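PDB 3I2W: syndapin from Drosophila melanogaster, which binds membrane phospholipids through its dimeric EFC/F-BAR domain, the part seen here, and probably takes part in endocytosis and the internalisation of plasma membrane proteins. Local coordinates for the sodium ion site and the interface of chains A and B. Numbering follows the deposited sequence. Chains: chain A/B, Syndapin.

Contact 1: the sodium ion site. Residues chain A 56-62, 66, 69; chain B 225. With NA (sodium ion), chain C.
In this F-BAR domain the sodium site looks structural: the ion ties together the turn between helices 11-58 and 63-105 and is held mostly by backbone carbonyls, with no sign of a catalytic role. Sodium may have come from the buffer, but the carbonyls of the turn converge on it. The carbonyl oxygens of A:Gly59 and A:Glu61 bind most closely, A:Glu61 O lying 2.4 Å from NA. A:Ile56 and A:Glu57 present the carbonyls at the end of the first helix, with A:Glu57 O 2.8 Å from NA. From the second helix A:Glu66, its CG anti to the backbone N (chi1 -177°) and its chain extended, sends OE2 to 2.7 Å from NA, giving a nearly square-pyramidal set to which unseen waters may add. A:Glu61 turns its side chain away from the metal, bending at chi2 (78°) toward the partner chain. There B:Arg225 meets it tip to tip and end-on, the two planes nearly coplanar: NH2 lies 2.9 Å from A:Glu61 OE2 and NH1 3.1 Å from OE1, each on a syn lone pair. A:Trp69 NE1 adds a weak hydrogen bond to OE1. An alanine at A:Glu61 would keep the metal-binding carbonyl but would probably lose this intersubunit salt bridge and the bond from A:Trp69.

Contact 2: the interface of chains A and B. Residues chain A 23, 26-27, 30, 229; chain B 52, 56, 60-61, 69.
A tryptophan pressed into the partner's helix gives the tight part of this F-BAR dimer contact, where helix 11-58 of chain A meets its counterpart and helix 63-105 of chain B. B:Trp69 has its CG anti to the carbonyl carbon (chi1 -82°); its side chain crosses A:Leu27 obliquely and touches it with the six-membered ring, CH2 lying 3.7 Å from A:Leu27 CA. A:Leu27 CD1 sits over the rim of one indole face, and CB of B:Glu61 lies over the rim of the opposite face. The indole nitrogen lies in plane at the edge of the A:Phe229 ring, and the two side chains cross obliquely, A:Phe229 CE1 being 3.7 Å from B:Trp69 CZ2. A:Leu23 belongs to the close packing too: its CD2 slides past the B:Pro60 ring, 3.7 Å from CD, and its CD1 crosses the B:Glu61 chain. B:Trp52 is covered differently: the backbone of A:Leu30 lies over the rim of one face, while its methyl CD1 reaches CD2 of the indole at 3.7 Å. The loose side is beside A:Leu30, where B:Ile56 barely takes part, its CD1 standing 4.3 Å from A:Leu30 CD1. No hydrogen bond spans this patch; within chain B, NE1 of B:Trp69 gives OE1 of B:Glu61 a bent one of 2.8 Å, from above the carboxylate plane, that probably helps to fix the indole's rotation. Repeated by the two-fold axis, this apolar packing holds the homodimer's helices together.

Contact 3: the interface of chains A and B. Residues chain A 285-288; chain B 144-145, 190, 193-194, 197.
The ring of A:Phe286 carries B:Tyr193 on one face, with CE2 3.6 Å above its plane toward the rim, and has A:Glu288 CD in plane at its edge. B:Tyr193 is met at the edge by the carbonyl oxygen of A:Val287, and the edge of B:Tyr144 by OE2 of A:Glu288. This is an extended C-terminal segment of one F-BAR subunit laid across helices 114-159 and 169-240 of the other, clamping the dimer. A:Phe286, with CG anti to the backbone N (chi1 -176°), is the residue most buried here; its side chain crosses B:Tyr144 at about a right angle, CZ nearest the phenol, and the aliphatic stems of B:Arg190 and B:Glu194 pack near that rim. At the backbone end, on the same side as B:Tyr193, B:Ile197 offers CD1 to the A:Phe286 main chain. Polar bonds help to fix the segment's register. A:Val287 N gives B:Tyr193 OH a nearly straight hydrogen bond of 2.9 Å (164° at H). B:His145 NE2 gives a hydrogen bond to A:Val287 O at 3.2 Å, from above the carbonyl plane, and A:Glu288 O, 3.0 Å away, could share the same N-H. B:Arg190 may favour the charged form of A:Glu288, whose OE2 accepts the B:Tyr144 hydroxyl OH on its syn lone pair at 2.8 Å.

Contact 1: the sodium ion site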
ATOM      1  N   ILE A  56      14.487   2.198  11.743  1.00 29.30           N
ATOM      2  CA  ILE A  56      14.152   2.460  13.124  1.00 29.93           C
ATOM      3  C   ILE A  56      15.129   1.832  14.104  1.00 32.47           C
ATOM      4  O   ILE A  56      15.670   2.564  14.922  1.00 33.13           O
ATOM      5  CB  ILE A  56      12.710   2.071  13.428  1.00 29.77           C
ATOM      6  CG1 ILE A  56      11.768   3.100  12.833  1.00 26.60           C
ATOM      7  CG2 ILE A  56      12.425   1.948  14.910  1.00 27.26           C
ATOM      8  CD1 ILE A  56      10.471   2.523  12.539  1.00 22.87           C
ATOM      9  N   GLU A  57      15.339   0.514  14.075  1.00 34.63           N
ATOM     10  CA  GLU A  57      16.368  -0.101  14.906  1.00 37.73           C
ATOM     11  C   GLU A  57      17.636   0.734  14.857  1.00 38.53           C
ATOM     12  O   GLU A  57      18.184   1.107  15.900  1.00 39.24           O
ATOM     13  CB  GLU A  57      16.787  -1.437  14.351  1.00 39.07           C
ATOM     14  CG  GLU A  57      16.265  -2.693  15.025  1.00 47.22           C
ATOM     15  CD  GLU A  57      16.402  -3.899  14.053  1.00 57.44           C
ATOM     16  OE1 GLU A  57      17.316  -3.855  13.164  1.00 59.79           O
ATOM     17  OE2 GLU A  57      15.584  -4.864  14.159  1.00 61.42           O
ATOM     18  N   LYS A  58      18.122   1.010  13.645  1.00 38.51           N
ATOM     19  CA  LYS A  58      19.335   1.775  13.497  1.00 38.53           C
ATOM     20  C   LYS A  58      19.299   3.167  14.036  1.00 36.68           C
ATOM     21  O   LYS A  58      20.317   3.670  14.443  1.00 37.31           O
ATOM     22  CB  LYS A  58      19.757   1.856  12.060  1.00 39.62           C
ATOM     23  CG  LYS A  58      20.491   0.603  11.635  1.00 47.17           C
ATOM     24  CD  LYS A  58      21.365   0.882  10.382  1.00 56.64           C
ATOM     25  CE  LYS A  58      22.302  -0.315  10.075  1.00 60.79           C
ATOM     26  NZ  LYS A  58      22.658  -0.363   8.614  1.00 63.44           N
ATOM     27  N   GLY A  59      18.150   3.817  14.015  1.00 35.37           N
ATOM     28  CA  GLY A  59      18.051   5.212  14.429  1.00 32.00           C
ATOM     29  C   GLY A  59      18.042   5.298  15.942  1.00 31.20           C
ATOM     30  O   GLY A  59      17.942   4.298  16.653  1.00 31.38           O
ATOM     31  N   PRO A  60      18.103   6.509  16.459  1.00 29.77           N
ATOM     32  CA  PRO A  60      18.210   6.801  17.849  1.00 28.44           C
ATOM     33  C   PRO A  60      17.033   6.448  18.711  1.00 29.48           C
ATOM     34  O   PRO A  60      17.183   6.419  19.917  1.00 31.41           O
ATOM     35  CB  PRO A  60      18.344   8.291  17.867  1.00 28.04           C
ATOM     36  CG  PRO A  60      18.075   8.773  16.534  1.00 27.74           C
ATOM     37  CD  PRO A  60      18.126   7.701  15.605  1.00 28.99           C
ATOM     38  N   GLU A  61      15.842   6.230  18.185  1.00 30.38           N
ATOM     39  CA  GLU A  61      14.713   6.004  19.087  1.00 30.60           C
ATOM     40  C   GLU A  61      14.903   4.699  19.845  1.00 31.39           C
ATOM     41  O   GLU A  61      15.220   3.695  19.254  1.00 32.58           O
ATOM     42  CB  GLU A  61      13.398   5.973  18.312  1.00 29.96           C
ATOM     43  CG  GLU A  61      12.168   5.950  19.190  1.00 28.96           C
ATOM     44  CD  GLU A  61      11.878   7.293  19.707  1.00 31.31           C
ATOM     45  OE1 GLU A  61      11.288   8.131  18.969  1.00 36.58           O
ATOM     46  OE2 GLU A  61      12.263   7.544  20.850  1.00 31.82           O
ATOM     47  N   TYR A  62      14.708   4.671  21.139  1.00 32.22           N
ATOM     48  CA  TYR A  62      14.875   3.376  21.826  1.00 33.84           C
ATOM     49  C   TYR A  62      13.669   3.153  22.757  1.00 33.52           C
ATOM     50  O   TYR A  62      12.759   3.974  22.802  1.00 33.97           O
ATOM     51  CB  TYR A  62      16.163   3.371  22.662  1.00 34.40           C
ATOM     52  CG  TYR A  62      16.050   4.460  23.664  1.00 37.34           C
ATOM     53  CD1 TYR A  62      16.094   5.816  23.260  1.00 41.32           C
ATOM     54  CD2 TYR A  62      15.774   4.171  24.980  1.00 41.82           C
ATOM     55  CE1 TYR A  62      15.897   6.857  24.149  1.00 44.99           C
ATOM     56  CE2 TYR A  62      15.600   5.223  25.922  1.00 46.05           C
ATOM     57  CZ  TYR A  62      15.665   6.552  25.482  1.00 48.18           C
ATOM     58  OH  TYR A  62      15.502   7.609  26.352  1.00 54.99           O
ATOM     59  N   GLU A  66      10.206   3.266  20.952  1.00 30.62           N
ATOM     60  CA  GLU A  66      10.643   2.590  19.764  1.00 30.94           C
ATOM     61  C   GLU A  66       9.721   1.441  19.425  1.00 30.24           C
ATOM     62  O   GLU A  66       9.423   1.232  18.272  1.00 31.10           O
ATOM     63  CB  GLU A  66      12.068   2.104  19.929  1.00 31.26           C
ATOM     64  CG  GLU A  66      12.584   1.449  18.674  1.00 34.46           C
ATOM     65  CD  GLU A  66      13.905   0.772  18.837  1.00 36.16           C
ATOM     66  OE1 GLU A  66      14.194   0.284  19.952  1.00 41.58           O
ATOM     67  OE2 GLU A  66      14.668   0.750  17.850  1.00 35.27           O
ATOM     68  N   TRP A  69       6.718   2.910  17.618  1.00 26.86           N
ATOM     69  CA  TRP A  69       6.851   3.215  16.202  1.00 26.99           C
ATOM     70  C   TRP A  69       6.683   1.924  15.417  1.00 27.19           C
ATOM     71  O   TRP A  69       6.128   1.913  14.316  1.00 27.95           O
ATOM     72  CB  TRP A  69       8.217   3.699  15.817  1.00 26.93           C
ATOM     73  CG  TRP A  69       8.653   5.061  16.108  1.00 27.12           C
ATOM     74  CD1 TRP A  69       8.707   5.669  17.316  1.00 28.84           C
ATOM     75  CD2 TRP A  69       9.278   5.955  15.178  1.00 26.73           C
ATOM     76  NE1 TRP A  69       9.269   6.915  17.187  1.00 27.54           N
ATOM     77  CE2 TRP A  69       9.640   7.099  15.880  1.00 28.06           C
ATOM     78  CE3 TRP A  69       9.566   5.887  13.814  1.00 26.14           C
ATOM     79  CZ2 TRP A  69      10.272   8.183  15.264  1.00 30.44           C
ATOM     80  CZ3 TRP A  69      10.181   6.951  13.203  1.00 26.79           C
ATOM     81  CH2 TRP A  69      10.537   8.082  13.927  1.00 30.47           C
TER
ATOM     82  N   ARG B 225       8.969  15.268  24.199  1.00 29.82           N
ATOM     83  CA  ARG B 225       9.058  14.736  22.852  1.00 28.69           C
ATOM     84  C   ARG B 225       8.413  13.381  22.868  1.00 27.87           C
ATOM     85  O   ARG B 225       7.622  13.053  21.979  1.00 27.95           O
ATOM     86  CB  ARG B 225      10.503  14.617  22.357  1.00 29.06           C
ATOM     87  CG  ARG B 225      10.544  14.221  20.848  1.00 27.73           C
ATOM     88  CD  ARG B 225      11.877  13.828  20.365  1.00 23.65           C
ATOM     89  NE  ARG B 225      12.390  12.647  21.070  1.00 28.85           N
ATOM     90  CZ  ARG B 225      12.082  11.378  20.778  1.00 29.19           C
ATOM     91  NH1 ARG B 225      11.230  11.105  19.808  1.00 32.29           N
ATOM     92  NH2 ARG B 225      12.606  10.377  21.475  1.00 24.50           N
TER
HETATM   93 NA    NA C 304      16.577   2.595  17.665  1.00 26.65          NA

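Contact 2: the interface of chains A and B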
ATOM      1  N   LEU A  23     -16.697 -13.062 -23.390  1.00 29.18           N
ATOM      2  CA  LEU A  23     -16.870 -12.338 -22.176  1.00 28.46           C
ATOM      3  C   LEU A  23     -16.243 -13.112 -21.028  1.00 28.74           C
ATOM      4  O   LEU A  23     -15.692 -12.484 -20.166  1.00 30.39           O
ATOM      5  CB  LEU A  23     -18.340 -12.022 -21.919  1.00 27.91           C
ATOM      6  CG  LEU A  23     -19.036 -11.017 -22.834  1.00 25.45           C
ATOM      7  CD1 LEU A  23     -20.504 -11.114 -22.640  1.00 24.22           C
ATOM      8  CD2 LEU A  23     -18.605  -9.594 -22.600  1.00 23.40           C
ATOM      9  N   ASP A  26     -12.694 -12.043 -20.991  1.00 29.59           N
ATOM     10  CA  ASP A  26     -12.678 -10.712 -20.418  1.00 29.77           C
ATOM     11  C   ASP A  26     -12.934 -10.684 -18.898  1.00 28.87           C
ATOM     12  O   ASP A  26     -12.274  -9.948 -18.157  1.00 28.24           O
ATOM     13  CB  ASP A  26     -13.685  -9.807 -21.100  1.00 30.93           C
ATOM     14  CG  ASP A  26     -13.287  -9.457 -22.520  1.00 34.52           C
ATOM     15  OD1 ASP A  26     -12.151  -9.835 -22.902  1.00 37.33           O
ATOM     16  OD2 ASP A  26     -14.130  -8.830 -23.249  1.00 35.60           O
ATOM     17  N   LEU A  27     -13.880 -11.459 -18.421  1.00 27.08           N
ATOM     18  CA  LEU A  27     -14.124 -11.380 -17.032  1.00 26.61           C
ATOM     19  C   LEU A  27     -12.892 -11.859 -16.292  1.00 27.48           C
ATOM     20  O   LEU A  27     -12.425 -11.208 -15.370  1.00 28.96           O
ATOM     21  CB  LEU A  27     -15.379 -12.136 -16.660  1.00 26.12           C
ATOM     22  CG  LEU A  27     -15.757 -12.086 -15.191  1.00 24.31           C
ATOM     23  CD1 LEU A  27     -15.906 -10.630 -14.781  1.00 19.89           C
ATOM     24  CD2 LEU A  27     -17.049 -12.910 -14.981  1.00 19.68           C
ATOM     25  N   LEU A  30     -10.265  -9.062 -16.285  1.00 26.27           N
ATOM     26  CA  LEU A  30     -10.673  -8.087 -15.284  1.00 24.38           C
ATOM     27  C   LEU A  30     -10.227  -8.476 -13.869  1.00 25.43           C
ATOM     28  O   LEU A  30      -9.458  -7.737 -13.214  1.00 26.67           O
ATOM     29  CB  LEU A  30     -12.186  -7.897 -15.278  1.00 22.96           C
ATOM     30  CG  LEU A  30     -12.662  -6.680 -14.485  1.00 19.24           C
ATOM     31  CD1 LEU A  30     -13.697  -5.893 -15.259  1.00 17.81           C
ATOM     32  CD2 LEU A  30     -13.156  -6.983 -13.052  1.00 13.66           C
ATOM     33  N   PHE A 229     -22.853 -15.297 -14.519  1.00 23.65           N
ATOM     34  CA  PHE A 229     -22.170 -14.059 -14.236  1.00 24.37           C
ATOM     35  C   PHE A 229     -22.678 -13.385 -12.957  1.00 24.86           C
ATOM     36  O   PHE A 229     -21.880 -12.870 -12.159  1.00 25.53           O
ATOM     37  CB  PHE A 229     -22.196 -13.138 -15.456  1.00 23.45           C
ATOM     38  CG  PHE A 229     -21.199 -13.533 -16.507  1.00 24.05           C
ATOM     39  CD1 PHE A 229     -20.511 -12.593 -17.232  1.00 26.22           C
ATOM     40  CD2 PHE A 229     -20.925 -14.855 -16.757  1.00 24.42           C
ATOM     41  CE1 PHE A 229     -19.588 -12.977 -18.245  1.00 28.61           C
ATOM     42  CE2 PHE A 229     -19.997 -15.233 -17.731  1.00 25.16           C
ATOM     43  CZ  PHE A 229     -19.327 -14.293 -18.488  1.00 23.93           C
TER
ATOM     44  N   TRP B  52     -11.307  -0.617 -17.752  1.00 30.36           N
ATOM     45  CA  TRP B  52     -12.346  -1.566 -17.943  1.00 30.46           C
ATOM     46  C   TRP B  52     -13.669  -0.931 -18.131  1.00 31.59           C
ATOM     47  O   TRP B  52     -14.578  -1.547 -18.651  1.00 33.01           O
ATOM     48  CB  TRP B  52     -12.385  -2.488 -16.759  1.00 30.30           C
ATOM     49  CG  TRP B  52     -11.328  -3.396 -16.917  1.00 28.58           C
ATOM     50  CD1 TRP B  52     -10.101  -3.296 -16.399  1.00 28.14           C
ATOM     51  CD2 TRP B  52     -11.329  -4.520 -17.767  1.00 28.68           C
ATOM     52  NE1 TRP B  52      -9.331  -4.322 -16.829  1.00 28.50           N
ATOM     53  CE2 TRP B  52     -10.058  -5.085 -17.693  1.00 27.45           C
ATOM     54  CE3 TRP B  52     -12.287  -5.099 -18.612  1.00 28.27           C
ATOM     55  CZ2 TRP B  52      -9.705  -6.215 -18.398  1.00 29.97           C
ATOM     56  CZ3 TRP B  52     -11.942  -6.217 -19.309  1.00 30.70           C
ATOM     57  CH2 TRP B  52     -10.657  -6.773 -19.208  1.00 28.12           C
ATOM     58  N   ILE B  56     -15.736  -2.624 -21.118  1.00 32.82           N
ATOM     59  CA  ILE B  56     -17.091  -3.111 -20.968  1.00 33.64           C
ATOM     60  C   ILE B  56     -18.112  -2.414 -21.875  1.00 36.12           C
ATOM     61  O   ILE B  56     -19.014  -3.043 -22.487  1.00 35.13           O
ATOM     62  CB  ILE B  56     -17.538  -2.968 -19.571  1.00 32.85           C
ATOM     63  CG1 ILE B  56     -16.616  -3.821 -18.676  1.00 30.57           C
ATOM     64  CG2 ILE B  56     -18.992  -3.405 -19.499  1.00 31.48           C
ATOM     65  CD1 ILE B  56     -16.895  -3.785 -17.203  1.00 24.27           C
ATOM     66  N   PRO B  60     -19.330  -6.560 -25.798  1.00 31.39           N
ATOM     67  CA  PRO B  60     -20.657  -7.182 -26.017  1.00 30.96           C
ATOM     68  C   PRO B  60     -21.593  -7.309 -24.832  1.00 30.20           C
ATOM     69  O   PRO B  60     -22.720  -7.681 -25.020  1.00 29.35           O
ATOM     70  CB  PRO B  60     -20.330  -8.601 -26.506  1.00 29.70           C
ATOM     71  CG  PRO B  60     -18.871  -8.711 -26.481  1.00 30.91           C
ATOM     72  CD  PRO B  60     -18.297  -7.588 -25.671  1.00 30.53           C
ATOM     73  N   GLU B  61     -21.170  -7.006 -23.628  1.00 30.87           N
ATOM     74  CA  GLU B  61     -22.096  -7.280 -22.526  1.00 31.80           C
ATOM     75  C   GLU B  61     -23.142  -6.156 -22.554  1.00 31.52           C
ATOM     76  O   GLU B  61     -22.817  -5.050 -23.029  1.00 31.54           O
ATOM     77  CB  GLU B  61     -21.343  -7.405 -21.202  1.00 31.21           C
ATOM     78  CG  GLU B  61     -22.222  -7.739 -20.045  1.00 33.29           C
ATOM     79  CD  GLU B  61     -22.599  -9.186 -19.955  1.00 36.10           C
ATOM     80  OE1 GLU B  61     -21.826 -10.043 -19.478  1.00 41.24           O
ATOM     81  OE2 GLU B  61     -23.721  -9.488 -20.342  1.00 42.54           O
ATOM     82  N   TRP B  69     -21.641  -5.703 -13.976  1.00 25.32           N
ATOM     83  CA  TRP B  69     -20.199  -5.726 -14.151  1.00 25.48           C
ATOM     84  C   TRP B  69     -19.720  -4.375 -13.695  1.00 25.51           C
ATOM     85  O   TRP B  69     -18.692  -4.280 -13.043  1.00 25.92           O
ATOM     86  CB  TRP B  69     -19.739  -5.819 -15.602  1.00 26.51           C
ATOM     87  CG  TRP B  69     -19.677  -7.120 -16.345  1.00 28.45           C
ATOM     88  CD1 TRP B  69     -20.723  -7.964 -16.643  1.00 32.68           C
ATOM     89  CD2 TRP B  69     -18.536  -7.667 -16.996  1.00 30.07           C
ATOM     90  NE1 TRP B  69     -20.277  -9.038 -17.391  1.00 31.61           N
ATOM     91  CE2 TRP B  69     -18.942  -8.863 -17.638  1.00 32.57           C
ATOM     92  CE3 TRP B  69     -17.201  -7.273 -17.100  1.00 29.69           C
ATOM     93  CZ2 TRP B  69     -18.057  -9.647 -18.370  1.00 33.47           C
ATOM     94  CZ3 TRP B  69     -16.333  -8.055 -17.809  1.00 28.17           C
ATOM     95  CH2 TRP B  69     -16.753  -9.217 -18.443  1.00 30.45           C
TER

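Contact 3: the interface of chains A and B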
ATOM      1  N   SER A 285      40.618   8.812  44.008  1.00 55.81           N
ATOM      2  CA  SER A 285      41.063   8.078  45.176  1.00 57.42           C
ATOM      3  C   SER A 285      42.579   8.186  45.098  1.00 58.80           C
ATOM      4  O   SER A 285      43.153   8.221  44.001  1.00 58.18           O
ATOM      5  CB  SER A 285      40.671   6.627  44.951  1.00 57.88           C
ATOM      6  OG  SER A 285      40.778   6.331  43.527  1.00 59.42           O
ATOM      7  N   PHE A 286      43.246   8.226  46.241  1.00 60.47           N
ATOM      8  CA  PHE A 286      44.690   8.198  46.230  1.00 61.82           C
ATOM      9  C   PHE A 286      45.200   6.873  45.639  1.00 62.47           C
ATOM     10  O   PHE A 286      44.968   5.832  46.234  1.00 62.10           O
ATOM     11  CB  PHE A 286      45.178   8.377  47.659  1.00 62.32           C
ATOM     12  CG  PHE A 286      46.659   8.471  47.781  1.00 63.74           C
ATOM     13  CD1 PHE A 286      47.277   9.703  47.847  1.00 63.76           C
ATOM     14  CD2 PHE A 286      47.439   7.315  47.835  1.00 67.05           C
ATOM     15  CE1 PHE A 286      48.651   9.794  47.966  1.00 66.68           C
ATOM     16  CE2 PHE A 286      48.823   7.391  47.949  1.00 68.55           C
ATOM     17  CZ  PHE A 286      49.432   8.636  48.012  1.00 67.39           C
ATOM     18  N   VAL A 287      45.861   6.900  44.479  1.00 63.51           N
ATOM     19  CA  VAL A 287      46.536   5.696  44.007  1.00 65.32           C
ATOM     20  C   VAL A 287      48.037   5.722  44.277  1.00 67.17           C
ATOM     21  O   VAL A 287      48.739   6.677  43.920  1.00 67.31           O
ATOM     22  CB  VAL A 287      46.215   5.320  42.531  1.00 65.18           C
ATOM     23  CG1 VAL A 287      46.596   6.416  41.565  1.00 65.50           C
ATOM     24  CG2 VAL A 287      46.910   4.021  42.132  1.00 65.36           C
ATOM     25  N   GLU A 288      48.507   4.661  44.928  1.00 69.39           N
ATOM     26  CA  GLU A 288      49.912   4.474  45.277  1.00 71.60           C
ATOM     27  C   GLU A 288      50.881   4.309  44.080  1.00 72.81           C
ATOM     28  O   GLU A 288      50.511   4.428  42.897  1.00 73.03           O
ATOM     29  CB  GLU A 288      50.048   3.297  46.256  1.00 72.06           C
ATOM     30  CG  GLU A 288      51.282   3.359  47.191  1.00 73.76           C
ATOM     31  CD  GLU A 288      51.756   4.803  47.508  1.00 75.19           C
ATOM     32  OE1 GLU A 288      51.388   5.349  48.568  1.00 76.02           O
ATOM     33  OE2 GLU A 288      52.506   5.405  46.708  1.00 74.53           O
TER
ATOM     34  N   TYR B 144      53.709  13.134  41.430  1.00 53.92           N
ATOM     35  CA  TYR B 144      54.095  12.447  42.648  1.00 54.09           C
ATOM     36  C   TYR B 144      54.585  11.066  42.338  1.00 54.92           C
ATOM     37  O   TYR B 144      55.177  10.404  43.157  1.00 55.69           O
ATOM     38  CB  TYR B 144      52.924  12.369  43.612  1.00 53.70           C
ATOM     39  CG  TYR B 144      52.992  11.215  44.588  1.00 53.01           C
ATOM     40  CD1 TYR B 144      53.661  11.331  45.798  1.00 54.64           C
ATOM     41  CD2 TYR B 144      52.389   9.995  44.310  1.00 55.05           C
ATOM     42  CE1 TYR B 144      53.740  10.252  46.722  1.00 52.93           C
ATOM     43  CE2 TYR B 144      52.451   8.898  45.239  1.00 53.96           C
ATOM     44  CZ  TYR B 144      53.133   9.046  46.438  1.00 53.17           C
ATOM     45  OH  TYR B 144      53.209   7.999  47.347  1.00 51.02           O
ATOM     46  N   HIS B 145      54.319  10.604  41.141  1.00 55.96           N
ATOM     47  CA  HIS B 145      54.716   9.276  40.801  1.00 56.45           C
ATOM     48  C   HIS B 145      56.075   9.470  40.185  1.00 57.10           C
ATOM     49  O   HIS B 145      56.901   8.569  40.197  1.00 57.37           O
ATOM     50  CB  HIS B 145      53.740   8.636  39.792  1.00 56.69           C
ATOM     51  CG  HIS B 145      52.521   8.010  40.409  1.00 56.91           C
ATOM     52  ND1 HIS B 145      51.413   7.660  39.667  1.00 58.31           N
ATOM     53  CD2 HIS B 145      52.232   7.669  41.689  1.00 59.38           C
ATOM     54  CE1 HIS B 145      50.498   7.123  40.459  1.00 59.11           C
ATOM     55  NE2 HIS B 145      50.967   7.116  41.693  1.00 59.24           N
ATOM     56  N   ARG B 190      53.454  13.782  47.945  1.00 51.13           N
ATOM     57  CA  ARG B 190      52.419  13.021  48.602  1.00 50.99           C
ATOM     58  C   ARG B 190      51.441  14.009  49.225  1.00 51.48           C
ATOM     59  O   ARG B 190      50.227  13.847  49.144  1.00 51.52           O
ATOM     60  CB  ARG B 190      52.978  12.062  49.646  1.00 50.95           C
ATOM     61  CG  ARG B 190      51.934  11.043  50.142  1.00 52.57           C
ATOM     62  CD  ARG B 190      52.437   9.890  51.004  1.00 54.55           C
ATOM     63  NE  ARG B 190      53.277   8.956  50.251  1.00 58.68           N
ATOM     64  CZ  ARG B 190      54.606   8.872  50.401  1.00 61.86           C
ATOM     65  NH1 ARG B 190      55.237   9.676  51.278  1.00 62.00           N
ATOM     66  NH2 ARG B 190      55.315   7.994  49.687  1.00 59.58           N
ATOM     67  N   TYR B 193      49.188  15.875  46.594  1.00 47.97           N
ATOM     68  CA  TYR B 193      48.276  14.903  46.055  1.00 47.89           C
ATOM     69  C   TYR B 193      47.111  14.664  47.051  1.00 48.80           C
ATOM     70  O   TYR B 193      45.971  14.962  46.746  1.00 49.42           O
ATOM     71  CB  TYR B 193      49.065  13.658  45.610  1.00 46.78           C
ATOM     72  CG  TYR B 193      48.331  12.552  44.898  1.00 45.29           C
ATOM     73  CD1 TYR B 193      47.148  12.761  44.177  1.00 46.48           C
ATOM     74  CD2 TYR B 193      48.848  11.274  44.909  1.00 45.17           C
ATOM     75  CE1 TYR B 193      46.494  11.669  43.530  1.00 44.53           C
ATOM     76  CE2 TYR B 193      48.202  10.196  44.294  1.00 42.95           C
ATOM     77  CZ  TYR B 193      47.040  10.396  43.615  1.00 42.63           C
ATOM     78  OH  TYR B 193      46.466   9.306  43.017  1.00 43.09           O
ATOM     79  N   GLU B 194      47.398  14.209  48.266  1.00 49.83           N
ATOM     80  CA  GLU B 194      46.392  14.109  49.326  1.00 49.53           C
ATOM     81  C   GLU B 194      45.553  15.356  49.486  1.00 49.02           C
ATOM     82  O   GLU B 194      44.427  15.283  49.867  1.00 49.80           O
ATOM     83  CB  GLU B 194      47.052  13.794  50.661  1.00 49.89           C
ATOM     84  CG  GLU B 194      47.551  12.329  50.803  1.00 52.95           C
ATOM     85  CD  GLU B 194      48.625  12.184  51.899  1.00 57.32           C
ATOM     86  OE1 GLU B 194      48.856  13.177  52.647  1.00 58.71           O
ATOM     87  OE2 GLU B 194      49.231  11.087  52.009  1.00 57.89           O
ATOM     88  N   ILE B 197      43.075  15.455  46.315  1.00 42.44           N
ATOM     89  CA  ILE B 197      42.013  14.506  46.528  1.00 42.43           C
ATOM     90  C   ILE B 197      40.985  14.973  47.564  1.00 43.91           C
ATOM     91  O   ILE B 197      39.774  14.917  47.345  1.00 44.49           O
ATOM     92  CB  ILE B 197      42.547  13.182  46.874  1.00 41.29           C
ATOM     93  CG1 ILE B 197      42.963  12.518  45.567  1.00 41.46           C
ATOM     94  CG2 ILE B 197      41.453  12.361  47.479  1.00 41.26           C
ATOM     95  CD1 ILE B 197      43.798  11.334  45.688  1.00 41.16           C
TER

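The three contacts are spread along the elongated homodimer: the C-alpha centres of contacts 1 and 2 are about 50 Å apart, those of 1 and 3 about 44 Å, and those of 2 and 3 about 93 Å. Contacts 1 and 2 use the same turn in opposite chains, residues 56, 60, 61 and 69 appearing in both, so the two-fold axis gives each chain a sodium-bound turn that also packs against its partner. Helix 169-240 of chain B serves contact 1 through B:Arg225 and contact 3 through B:Tyr193, linking the body of the dimer to the distal clamp.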